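Local coordinates for protein beta-mannosidase (Trichoderma harzianum, PDB 4CVU) that probably cleaves terminal beta-linked mannose residues from the non-reducing ends of beta-mannosides, as a fungal family 2 glycoside hydrolase, at residues W431-A436 with N476-L481; T231-F236 with R344-R349; G425-D430 with T469-R474; F416-V421 with L442-F447. All blocks are in the same frame, centred on the assembly; numbering follows the deposited sequence. Where two conformers were deposited one is given.

Contact 1: W431-A436 with N476-L481. With CD (cadmium ion), chain S; CD (cadmium ion), chain R.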
# COMPACT_ATOMS: atom_id res chain seq x y z
N TRP A 431 -21.83 25.18 7.92
CA TRP A 431 -21.39 25.25 6.55
C TRP A 431 -21.93 24.13 5.64
O TRP A 431 -22.08 24.35 4.45
CB TRP A 431 -19.87 25.40 6.44
CG TRP A 431 -19.06 24.21 6.84
CD1 TRP A 431 -18.52 23.95 8.07
CD2 TRP A 431 -18.63 23.15 5.99
NE1 TRP A 431 -17.81 22.78 8.04
CE2 TRP A 431 -17.85 22.27 6.78
CE3 TRP A 431 -18.83 22.85 4.63
CZ2 TRP A 431 -17.27 21.11 6.25
CZ3 TRP A 431 -18.25 21.70 4.12
CH2 TRP A 431 -17.47 20.85 4.93
N ILE A 432 -22.28 22.98 6.21
CA ILE A 432 -22.82 21.87 5.43
C ILE A 432 -24.32 22.08 5.15
O ILE A 432 -24.77 21.83 4.04
CB ILE A 432 -22.57 20.50 6.11
CG1 ILE A 432 -21.07 20.22 6.16
CG2 ILE A 432 -23.28 19.38 5.35
CD1 ILE A 432 -20.69 18.91 6.84
N TYR A 433 -25.09 22.51 6.15
CA TYR A 433 -26.48 22.92 5.95
C TYR A 433 -26.53 24.07 4.94
O TYR A 433 -27.46 24.16 4.17
CB TYR A 433 -27.17 23.34 7.26
CG TYR A 433 -27.76 22.19 8.08
CD1 TYR A 433 -26.99 21.50 9.02
CD2 TYR A 433 -29.09 21.81 7.94
CE1 TYR A 433 -27.53 20.44 9.77
CE2 TYR A 433 -29.63 20.77 8.70
CZ TYR A 433 -28.85 20.09 9.62
OH TYR A 433 -29.36 19.05 10.38
N ASP A 434 -25.53 24.95 4.94
CA ASP A 434 -25.49 26.01 3.93
C ASP A 434 -25.50 25.49 2.51
O ASP A 434 -26.17 26.07 1.64
CB ASP A 434 -24.21 26.85 4.08
CG ASP A 434 -24.27 27.82 5.22
OD1 ASP A 434 -25.37 28.02 5.83
OD2 ASP A 434 -23.19 28.39 5.49
N ILE A 435 -24.76 24.43 2.27
CA ILE A 435 -24.67 23.84 0.97
C ILE A 435 -26.06 23.28 0.62
O ILE A 435 -26.61 23.49 -0.46
CB ILE A 435 -23.59 22.74 0.96
CG1 ILE A 435 -22.21 23.44 0.97
CG2 ILE A 435 -23.71 21.90 -0.30
CD1 ILE A 435 -21.07 22.57 1.39
N ALA A 436 -26.63 22.59 1.56
CA ALA A 436 -27.99 22.03 1.33
C ALA A 436 -28.98 23.14 1.02
O ALA A 436 -29.64 23.13 -0.02
CB ALA A 436 -28.39 21.26 2.58
N ASN A 476 -31.91 26.01 13.41
CA ASN A 476 -33.31 26.28 13.09
C ASN A 476 -33.55 27.19 11.88
O ASN A 476 -34.56 27.07 11.21
CB ASN A 476 -34.04 26.90 14.29
CG ASN A 476 -35.53 26.79 14.14
OD1 ASN A 476 -36.09 25.70 14.16
ND2 ASN A 476 -36.17 27.92 13.95
N HIS A 477 -32.60 28.08 11.60
CA HIS A 477 -32.77 29.04 10.52
C HIS A 477 -32.48 28.52 9.11
O HIS A 477 -32.67 29.25 8.14
CB HIS A 477 -31.82 30.21 10.75
CG HIS A 477 -30.39 29.88 10.50
ND1 HIS A 477 -29.78 30.15 9.30
CD2 HIS A 477 -29.46 29.29 11.28
CE1 HIS A 477 -28.52 29.75 9.35
NE2 HIS A 477 -28.30 29.23 10.54
N HIS A 478 -31.94 27.30 9.02
CA HIS A 478 -31.61 26.71 7.72
C HIS A 478 -32.84 26.25 6.99
O HIS A 478 -33.58 25.41 7.51
CB HIS A 478 -30.66 25.52 7.92
CG HIS A 478 -29.28 25.94 8.27
ND1 HIS A 478 -28.46 26.58 7.37
CD2 HIS A 478 -28.57 25.84 9.42
CE1 HIS A 478 -27.29 26.81 7.93
NE2 HIS A 478 -27.34 26.41 9.18
N ALA A 479 -33.06 26.78 5.78
CA ALA A 479 -34.23 26.35 4.97
C ALA A 479 -34.22 24.86 4.61
O ALA A 479 -35.29 24.25 4.46
CB ALA A 479 -34.35 27.19 3.73
N SER A 480 -33.02 24.27 4.52
CA SER A 480 -32.90 22.83 4.20
C SER A 480 -33.39 21.90 5.33
O SER A 480 -33.75 20.76 5.07
CB SER A 480 -31.45 22.53 3.89
OG SER A 480 -30.74 22.44 5.10
N LEU A 481 -33.41 22.39 6.56
CA LEU A 481 -33.77 21.57 7.70
C LEU A 481 -35.22 21.16 7.55
O LEU A 481 -36.08 22.00 7.36
CB LEU A 481 -33.56 22.33 9.02
CG LEU A 481 -34.04 21.64 10.30
CD1 LEU A 481 -33.31 20.32 10.52
CD2 LEU A 481 -33.89 22.55 11.54
CD CD S . -25.74 28.66 11.45
CD CD R . -24.13 29.83 7.29
O HOH W 1 -25.90 26.27 11.96
O HOH W 2 -22.48 31.11 6.92
O HOH W 3 -26.09 31.42 7.77
O HOH W 4 -23.96 30.65 11.39
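OD1 of Asp-434 binds a cadmium ion (chain R) at 2.6 Å and lies in the plane of the His-478 imidazole, at its edge, 3.1 Å from CE1. OD2 of Asp-434 binds the same ion, so the carboxylate chelates it. CB of Tyr-433 sits almost squarely over the middle of the His-478 ring, 3.4 Å from the centroid, a CH-pi contact. The phenol ring is displaced and tilted 28° from the imidazole. CG of His-478 is anti to its carbonyl carbon (chi1 -74°), a position from which the ring reaches the tyrosine CB. On the other face of His-478 lies CE1 of His-477, whose NE2 binds the second cadmium (chain S) at 2.8 Å. Water 1 links that ion to NE2 of His-478, 3.1 Å away, while ND1 bonds to Asp-437. An alanine in place of His-478 would probably leave Tyr-433 CB facing a gap and water 1 and Asp-437 without their imidazole partner. Further along, CB of Ala-436 touches CB of Ser-480 at 3.6 Å. Helix 430-439 is thereby packed against the turn between helix 458-475 and strand 481-485, with Tyr-433 OH hydrogen-bonded to Ser-445 of strand 442-446.

Contact 2: T231-F236 with R344-R349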
# COMPACT_ATOMS: atom_id res chain seq x y z
N THR A 231 -27.62 31.96 17.56
CA THR A 231 -28.80 32.74 17.15
C THR A 231 -29.88 31.83 16.55
O THR A 231 -29.63 31.12 15.58
CB THR A 231 -28.40 33.81 16.12
OG1 THR A 231 -27.47 34.74 16.71
CG2 THR A 231 -29.62 34.57 15.61
N ASP A 232 -31.06 31.84 17.17
CA ASP A 232 -32.22 31.06 16.70
C ASP A 232 -33.10 32.01 15.91
O ASP A 232 -33.65 32.97 16.48
CB ASP A 232 -32.96 30.45 17.89
CG ASP A 232 -34.15 29.55 17.47
OD1 ASP A 232 -34.68 29.69 16.33
OD2 ASP A 232 -34.58 28.72 18.33
N ILE A 233 -33.22 31.75 14.60
CA ILE A 233 -34.19 32.44 13.73
C ILE A 233 -35.25 31.42 13.39
O ILE A 233 -34.92 30.28 12.91
CB ILE A 233 -33.58 32.96 12.43
CG1 ILE A 233 -32.34 33.85 12.68
CG2 ILE A 233 -34.62 33.72 11.63
CD1 ILE A 233 -32.62 35.10 13.48
N ASP A 234 -36.50 31.77 13.66
CA ASP A 234 -37.64 30.87 13.41
C ASP A 234 -38.61 31.65 12.53
O ASP A 234 -39.23 32.62 12.98
CB ASP A 234 -38.30 30.45 14.72
CG ASP A 234 -39.22 29.24 14.57
OD1 ASP A 234 -39.16 28.50 13.54
OD2 ASP A 234 -40.00 29.01 15.50
N ILE A 235 -38.67 31.27 11.26
CA ILE A 235 -39.60 31.84 10.32
C ILE A 235 -40.70 30.83 10.09
O ILE A 235 -40.45 29.71 9.63
CB ILE A 235 -38.93 32.21 9.01
CG1 ILE A 235 -37.83 33.24 9.27
CG2 ILE A 235 -39.97 32.79 8.08
CD1 ILE A 235 -37.02 33.59 8.05
N PHE A 236 -41.91 31.21 10.47
CA PHE A 236 -43.08 30.33 10.39
C PHE A 236 -44.32 31.12 9.98
O PHE A 236 -44.28 32.35 9.93
CB PHE A 236 -43.31 29.61 11.73
CG PHE A 236 -43.41 30.53 12.91
CD1 PHE A 236 -42.26 31.09 13.48
CD2 PHE A 236 -44.64 30.85 13.45
CE1 PHE A 236 -42.35 31.93 14.55
CE2 PHE A 236 -44.74 31.71 14.53
CZ PHE A 236 -43.59 32.26 15.07
N ARG A 344 -27.60 35.77 9.70
CA ARG A 344 -27.84 34.44 9.20
C ARG A 344 -28.43 34.49 7.79
O ARG A 344 -29.01 35.50 7.39
CB ARG A 344 -28.79 33.70 10.15
CG ARG A 344 -28.20 33.38 11.53
CD ARG A 344 -26.96 32.52 11.46
NE ARG A 344 -26.49 32.07 12.77
CZ ARG A 344 -25.61 32.70 13.53
NH1 ARG A 344 -25.07 33.84 13.17
NH2 ARG A 344 -25.25 32.18 14.69
N ARG A 345 -28.31 33.40 7.05
CA ARG A 345 -29.01 33.27 5.77
C ARG A 345 -30.23 32.36 5.96
O ARG A 345 -30.12 31.27 6.52
CB ARG A 345 -28.08 32.76 4.67
CG ARG A 345 -28.75 32.72 3.30
CD ARG A 345 -27.80 32.43 2.15
NE ARG A 345 -27.28 31.07 2.20
CZ ARG A 345 -26.47 30.51 1.31
NH1 ARG A 345 -26.09 31.17 0.23
NH2 ARG A 345 -26.08 29.25 1.49
N VAL A 346 -31.38 32.82 5.52
CA VAL A 346 -32.65 32.15 5.81
C VAL A 346 -33.54 31.96 4.57
O VAL A 346 -33.30 32.53 3.54
CB VAL A 346 -33.45 32.93 6.90
CG1 VAL A 346 -32.60 33.11 8.14
CG2 VAL A 346 -33.91 34.30 6.39
N GLY A 347 -34.59 31.16 4.72
CA GLY A 347 -35.61 30.99 3.68
C GLY A 347 -37.01 31.09 4.26
O GLY A 347 -37.23 30.81 5.45
N PHE A 348 -37.95 31.49 3.41
CA PHE A 348 -39.35 31.50 3.74
C PHE A 348 -39.99 30.29 3.12
O PHE A 348 -40.17 30.23 1.92
CB PHE A 348 -40.03 32.79 3.24
CG PHE A 348 -39.62 34.01 4.00
CD1 PHE A 348 -38.46 34.69 3.67
CD2 PHE A 348 -40.40 34.47 5.06
CE1 PHE A 348 -38.09 35.82 4.39
CE2 PHE A 348 -40.03 35.59 5.78
CZ PHE A 348 -38.88 36.27 5.44
N ARG A 349 -40.28 29.31 3.97
CA ARG A 349 -41.04 28.13 3.57
C ARG A 349 -41.56 27.38 4.77
O ARG A 349 -41.09 27.57 5.89
CB ARG A 349 -40.21 27.18 2.68
CG ARG A 349 -38.78 26.91 3.13
CD ARG A 349 -38.66 25.79 4.14
NE ARG A 349 -38.77 26.31 5.49
CZ ARG A 349 -38.19 25.77 6.55
NH1 ARG A 349 -37.42 24.70 6.44
NH2 ARG A 349 -38.38 26.33 7.74
O HOH W 5 -27.08 29.70 14.19
O HOH W 6 -41.91 27.37 8.61
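In the immunoglobulin-like beta-sandwich domain of this family 2 enzyme, Ile-235 and Val-346 meet across the gap between strands 227-237 and 340-346. These are the outermost strands of the domain's antiparallel strand order, and they face each other through their side chains. The short segments point nearly the same way, at 18°, and their axes stay 9.3 Å apart, too far for backbone pairing; side chains fill the space instead. Each strand pairs with its own sheet neighbour, 227-237 with 252-261 and 340-346 with 324-332.

Ile-235 does most of the work. Its CD1 lies 3.6 Å from CG2 of Val-346 and also stands over one face of the Phe-348 ring, displaced toward the rim, while CG2 of Ile-235 comes within 3.5 Å of CD2 of the same ring. CG1 of the isoleucine lies beside the backbone N (chi1 -60°) and the chain runs on extended (chi2 175°), which lets CD1 touch valine and ring alike. Trp-252 meets Phe-348 edge-to-face. Next along, CG2 of Ile-233 touches CG1 of Val-346 at 4.1 Å.

The other end is polar. OG1 of Thr-231 is hydrogen-bonded to Ser-342, and CB of Thr-231 lies over one face of the Arg-344 guanidinium, 3.8 Å from NH2. Water 5 joins the strands there, accepting from Arg-344 NE at 2.8 Å and donating to Thr-231 O at 3.2 Å.

Contact 3: G425-D430 with T469-R474. With CD (cadmium ion), chain S; CD (cadmium ion), chain R; MAN (alpha-D-mannopyranose), chain E; MAN (alpha-D-mannopyranose), chain B.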
# COMPACT_ATOMS: atom_id res chain seq x y z
N GLY A 425 -23.71 9.55 13.75
CA GLY A 425 -22.59 10.48 13.60
C GLY A 425 -22.90 11.72 14.43
O GLY A 425 -22.81 11.69 15.67
N THR A 426 -23.24 12.82 13.77
CA THR A 426 -23.26 14.08 14.47
C THR A 426 -24.20 15.14 13.96
O THR A 426 -24.72 15.01 12.85
CB THR A 426 -21.83 14.64 14.46
OG1 THR A 426 -21.68 15.60 15.52
CG2 THR A 426 -21.52 15.29 13.17
N TYR A 427 -24.35 16.24 14.73
CA TYR A 427 -25.02 17.46 14.25
C TYR A 427 -24.10 18.16 13.27
O TYR A 427 -22.98 18.50 13.62
CB TYR A 427 -25.43 18.44 15.40
CG TYR A 427 -26.21 17.77 16.50
CD1 TYR A 427 -27.57 17.56 16.38
CD2 TYR A 427 -25.56 17.28 17.63
CE1 TYR A 427 -28.29 16.91 17.38
CE2 TYR A 427 -26.26 16.64 18.64
CZ TYR A 427 -27.62 16.44 18.49
OH TYR A 427 -28.28 15.76 19.49
N LEU A 428 -24.58 18.37 12.04
CA LEU A 428 -23.73 18.93 11.01
C LEU A 428 -23.40 20.37 11.30
O LEU A 428 -24.23 21.16 11.79
CB LEU A 428 -24.36 18.82 9.61
CG LEU A 428 -24.72 17.42 9.10
CD1 LEU A 428 -25.27 17.52 7.70
CD2 LEU A 428 -23.52 16.47 9.13
N PRO A 429 -22.17 20.76 10.97
CA PRO A 429 -21.82 22.17 11.10
C PRO A 429 -22.62 23.05 10.15
O PRO A 429 -23.09 22.57 9.11
CB PRO A 429 -20.32 22.17 10.71
CG PRO A 429 -19.85 20.79 10.94
CD PRO A 429 -21.02 19.89 10.67
N ASP A 430 -22.79 24.33 10.51
CA ASP A 430 -23.51 25.30 9.71
C ASP A 430 -23.12 25.26 8.22
O ASP A 430 -23.99 25.33 7.35
CB ASP A 430 -23.32 26.75 10.29
CG ASP A 430 -23.84 27.85 9.33
OD1 ASP A 430 -25.07 27.92 8.98
OD2 ASP A 430 -23.02 28.70 8.91
N THR A 469 -30.74 21.87 23.13
CA THR A 469 -31.03 23.30 23.10
C THR A 469 -30.06 24.09 22.21
O THR A 469 -30.47 24.91 21.37
CB THR A 469 -31.01 23.91 24.54
OG1 THR A 469 -31.96 23.22 25.38
CG2 THR A 469 -31.34 25.38 24.49
N TYR A 470 -28.77 23.83 22.36
CA TYR A 470 -27.76 24.48 21.53
C TYR A 470 -27.94 24.17 20.01
O TYR A 470 -28.00 25.06 19.17
CB TYR A 470 -26.36 24.04 21.95
CG TYR A 470 -25.28 24.54 21.02
CD1 TYR A 470 -25.04 25.90 20.90
CD2 TYR A 470 -24.54 23.67 20.22
CE1 TYR A 470 -24.07 26.39 20.04
CE2 TYR A 470 -23.55 24.14 19.35
CZ TYR A 470 -23.32 25.49 19.27
OH TYR A 470 -22.35 25.99 18.42
N ASN A 471 -28.04 22.89 19.67
CA ASN A 471 -28.12 22.51 18.26
C ASN A 471 -29.46 22.84 17.58
O ASN A 471 -29.45 23.30 16.43
CB ASN A 471 -27.75 21.06 18.10
CG ASN A 471 -26.27 20.84 18.32
OD1 ASN A 471 -25.44 21.25 17.50
ND2 ASN A 471 -25.93 20.19 19.44
N VAL A 472 -30.59 22.64 18.27
CA VAL A 472 -31.91 23.06 17.74
C VAL A 472 -31.92 24.57 17.45
O VAL A 472 -32.37 25.00 16.37
CB VAL A 472 -33.07 22.69 18.67
CG1 VAL A 472 -34.32 23.50 18.34
CG2 VAL A 472 -33.41 21.20 18.57
N ARG A 473 -31.43 25.37 18.40
CA ARG A 473 -31.32 26.84 18.20
C ARG A 473 -30.36 27.21 17.07
O ARG A 473 -30.69 28.06 16.24
CB ARG A 473 -30.90 27.56 19.50
CG ARG A 473 -31.96 27.58 20.58
CD ARG A 473 -31.42 28.13 21.90
NE ARG A 473 -31.17 29.59 21.89
CZ ARG A 473 -32.13 30.52 21.86
NH1 ARG A 473 -33.42 30.17 21.79
NH2 ARG A 473 -31.80 31.81 21.88
N ARG A 474 -29.20 26.55 17.06
CA ARG A 474 -28.16 26.80 16.04
C ARG A 474 -28.66 26.56 14.61
O ARG A 474 -28.40 27.37 13.73
CB ARG A 474 -26.90 25.95 16.32
CG ARG A 474 -25.76 26.11 15.31
CD ARG A 474 -24.49 25.32 15.70
NE ARG A 474 -24.71 23.89 15.71
CZ ARG A 474 -24.61 23.09 14.63
NH1 ARG A 474 -24.26 23.58 13.45
NH2 ARG A 474 -24.87 21.80 14.74
CD CD S . -25.74 28.66 11.45
CD CD R . -24.13 29.83 7.29
C1 MAN E . -31.45 28.27 28.61
C2 MAN E . -30.38 28.96 29.42
C3 MAN E . -30.55 30.47 29.28
C4 MAN E . -30.68 30.88 27.80
C5 MAN E . -31.64 29.99 27.02
C6 MAN E . -31.59 30.30 25.53
O2 MAN E . -29.10 28.60 28.91
O3 MAN E . -29.41 31.10 29.84
O4 MAN E . -31.19 32.19 27.69
O5 MAN E . -31.36 28.65 27.24
O6 MAN E . -30.29 30.17 24.99
C1 MAN B . -28.45 27.59 29.70
C2 MAN B . -27.01 27.47 29.20
C3 MAN B . -27.00 26.90 27.79
C4 MAN B . -27.76 25.58 27.72
C5 MAN B . -29.14 25.73 28.36
C6 MAN B . -29.87 24.41 28.52
O2 MAN B . -26.33 26.58 30.05
O3 MAN B . -25.68 26.75 27.36
O4 MAN B . -27.92 25.23 26.35
O5 MAN B . -29.08 26.33 29.65
O6 MAN B . -31.22 24.64 28.92
O HOH W 1 -25.90 26.27 11.96
O HOH W 2 -22.48 31.11 6.92
O HOH W 3 -26.09 31.42 7.77
O HOH W 4 -23.96 30.65 11.39
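The ring of Tyr-427 is overlapped by the side-chain amide of Asn-471, which lies nearly flat on one face, the planes 13° apart. ND2 of Asn-471 sits toward the rim, 3.4 Å from CD2 of Tyr-427, and CB of Asn-471 adds a CH-pi contact. Outside partners hold both groups in place: Tyr-427 OH bonds to Glu-467, and ND2 of Asn-471 to the carbonyl of Phe-132.

Arg-474, one helical turn further on, joins the asparagine to the loop. Its NH1 and NH2 both donate to Leu-428 O, at 2.9 and 3.1 Å, approaching end-on, with NH2 well above the carbonyl plane. From its side, NH2 and NE both reach Asn-471 OD1, at 2.9 and 3.3 Å. The chain is extended as far as CD and then bends (chi3 64°), bringing NE round to that oxygen. All four contacts lie in the guanidinium plane. A methionine in place of Arg-474 would probably leave Leu-428 O and Asn-471 OD1 without these donors and the asparagine amide less firmly turned.

Pro-429 is the N-cap of helix 430-439. Just beyond it, Asp-430 OD1 bridges two cadmium ions, 2.7 Å from each, sites that Asp-434 and His-477 help to complete. Arg-474 thus spends its hydrogen bonds here on neutral oxygens, and its charge, with NH1 6.3 Å from Asp-430 OD1, may exert a longer-range influence on the metal-bound carboxylate.

Contact 4: F416-V421 with L442-F447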
# COMPACT_ATOMS: atom_id res chain seq x y z
N PHE A 416 -31.86 13.46 -6.37
CA PHE A 416 -32.30 13.51 -4.99
C PHE A 416 -33.09 14.80 -4.70
O PHE A 416 -32.90 15.77 -5.34
CB PHE A 416 -31.11 13.46 -4.00
CG PHE A 416 -30.52 12.10 -3.77
CD1 PHE A 416 -30.36 11.21 -4.78
CD2 PHE A 416 -30.06 11.77 -2.56
CE1 PHE A 416 -29.76 10.01 -4.56
CE2 PHE A 416 -29.47 10.58 -2.34
CZ PHE A 416 -29.31 9.70 -3.34
N ASN A 417 -34.00 14.78 -3.75
CA ASN A 417 -34.48 15.99 -3.12
C ASN A 417 -34.37 15.94 -1.61
O ASN A 417 -34.69 16.93 -0.95
CB ASN A 417 -35.90 16.35 -3.57
CG ASN A 417 -36.87 15.24 -3.35
OD1 ASN A 417 -36.72 14.49 -2.41
ND2 ASN A 417 -37.80 15.05 -4.27
N MET A 418 -33.82 14.85 -1.07
CA MET A 418 -33.70 14.67 0.37
C MET A 418 -32.53 13.75 0.73
O MET A 418 -32.24 12.79 -0.01
CB MET A 418 -35.01 14.06 0.94
CG MET A 418 -35.05 13.97 2.45
SD MET A 418 -36.65 13.31 3.06
CE MET A 418 -37.62 14.79 3.16
N LEU A 419 -31.85 14.10 1.83
CA LEU A 419 -31.00 13.21 2.58
C LEU A 419 -31.53 13.06 3.99
O LEU A 419 -31.95 14.05 4.63
CB LEU A 419 -29.52 13.70 2.63
CG LEU A 419 -28.79 13.86 1.31
CD1 LEU A 419 -27.48 14.62 1.50
CD2 LEU A 419 -28.52 12.52 0.68
N ARG A 420 -31.46 11.84 4.52
CA ARG A 420 -31.61 11.64 5.93
C ARG A 420 -30.27 11.68 6.60
O ARG A 420 -29.43 10.83 6.31
CB ARG A 420 -32.26 10.30 6.24
CG ARG A 420 -32.09 9.90 7.69
CD ARG A 420 -33.11 8.84 8.05
NE ARG A 420 -32.92 8.35 9.42
CZ ARG A 420 -32.60 7.11 9.77
NH1 ARG A 420 -32.38 6.15 8.88
NH2 ARG A 420 -32.50 6.82 11.05
N VAL A 421 -30.06 12.66 7.47
CA VAL A 421 -28.83 12.81 8.21
C VAL A 421 -28.92 11.88 9.43
O VAL A 421 -29.44 12.23 10.49
CB VAL A 421 -28.55 14.27 8.62
CG1 VAL A 421 -27.16 14.40 9.23
CG2 VAL A 421 -28.65 15.18 7.43
N LEU A 442 -33.45 18.75 0.90
CA LEU A 442 -34.03 18.69 2.24
C LEU A 442 -33.21 17.79 3.13
O LEU A 442 -32.79 16.71 2.67
CB LEU A 442 -35.49 18.14 2.18
CG LEU A 442 -36.49 19.13 1.57
CD1 LEU A 442 -37.87 18.47 1.38
CD2 LEU A 442 -36.62 20.35 2.46
N LEU A 443 -32.94 18.23 4.37
CA LEU A 443 -32.21 17.46 5.34
C LEU A 443 -33.08 17.00 6.51
O LEU A 443 -33.35 17.77 7.43
CB LEU A 443 -31.00 18.24 5.89
CG LEU A 443 -29.94 18.56 4.89
CD1 LEU A 443 -28.71 19.23 5.49
CD2 LEU A 443 -29.60 17.34 4.06
N TRP A 444 -33.49 15.75 6.48
CA TRP A 444 -34.17 15.18 7.60
C TRP A 444 -33.11 14.93 8.66
O TRP A 444 -32.33 14.07 8.48
CB TRP A 444 -34.84 13.90 7.14
CG TRP A 444 -35.06 12.80 8.10
CD1 TRP A 444 -34.55 12.62 9.35
CD2 TRP A 444 -35.93 11.70 7.89
NE1 TRP A 444 -35.01 11.48 9.90
CE2 TRP A 444 -35.87 10.89 9.03
CE3 TRP A 444 -36.71 11.30 6.82
CZ2 TRP A 444 -36.59 9.70 9.15
CZ3 TRP A 444 -37.44 10.13 6.95
CH2 TRP A 444 -37.36 9.34 8.08
N SER A 445 -33.19 15.60 9.79
CA SER A 445 -32.17 15.58 10.78
C SER A 445 -32.54 14.86 12.06
O SER A 445 -33.71 14.66 12.33
CB SER A 445 -31.67 16.99 11.08
OG SER A 445 -31.39 17.61 9.87
N GLU A 446 -31.52 14.45 12.80
CA GLU A 446 -31.74 13.58 13.96
C GLU A 446 -30.86 13.97 15.13
O GLU A 446 -29.79 14.56 14.95
CB GLU A 446 -31.53 12.10 13.57
CG GLU A 446 -32.53 11.65 12.49
CD GLU A 446 -32.64 10.13 12.26
OE1 GLU A 446 -31.83 9.32 12.73
OE2 GLU A 446 -33.57 9.75 11.54
N PHE A 447 -31.33 13.66 16.33
CA PHE A 447 -30.53 13.82 17.54
C PHE A 447 -29.59 12.62 17.73
O PHE A 447 -29.93 11.50 17.33
CB PHE A 447 -31.44 13.99 18.77
CG PHE A 447 -32.38 15.18 18.71
CD1 PHE A 447 -32.08 16.32 18.00
CD2 PHE A 447 -33.58 15.14 19.42
CE1 PHE A 447 -32.95 17.39 17.97
CE2 PHE A 447 -34.45 16.22 19.41
CZ PHE A 447 -34.14 17.35 18.67
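NE of Arg-420 donates a short bond of 2.6 Å to OE2 of Glu-446, the core of a salt bridge, coming from above the carboxylate plane. NH2 of Arg-420 reaches OE1 of Glu-446 at 3.1 Å, on the oxygen's syn lone pair; the two nitrogens thus take one oxygen each, with guanidinium and carboxylate turned 53° from each other. OE2 also accepts from NE1 of Trp-444 at 2.8 Å, on its anti lone pair. CG of Arg-420 is anti to the backbone N (chi1 164°) and the chain runs on extended to NE, laying CD over one indole face, 3.8 Å from the centroid of the five-membered ring. On the opposite side of the sheet Leu-443 CD2 packs on Leu-419 CB at 3.9 Å, where helix 401-413 covers Leu-419.

Parallel pairing of strands 418-421 and 442-446 positions all this. Leu-419 N bonds to Leu-442 O, Trp-444 N to Leu-419 O and Val-421 N to Trp-444 O. The strands belong to the beta-alpha-beta unit built with helix 430-439, consistent with the catalytic (beta/alpha)8 barrel of the family. Further out, NH1 of Arg-420 forms a salt bridge with Glu-594. One buried arginine therefore serves two carboxylates, and the tryptophan N-H probably helps fix the rotation of Glu-446.

Overall arrangement
Contact 2 comes first along the chain and closes the long all-beta loop of the immunoglobulin-like domain before the others open. The remaining three interlock: contact 4 opens at 416-421, contact 3 at 425-430 and contact 1 at 431-436, and they close in the same order at 442-447, 469-474 and 476-481, so each pair crosses. Contact 4 ties the two strands that flank helix 430-439, contact 3 brings the loop leading into that helix to helix 458-475, and contact 1 joins helix 430-439 to the turn that follows helix 458-475. That turn also links the domains, Asn-476 bonding to Ile-233 and His-477 to Arg-345 of contact 2. Contacts 1 and 3 share both cadmium ions.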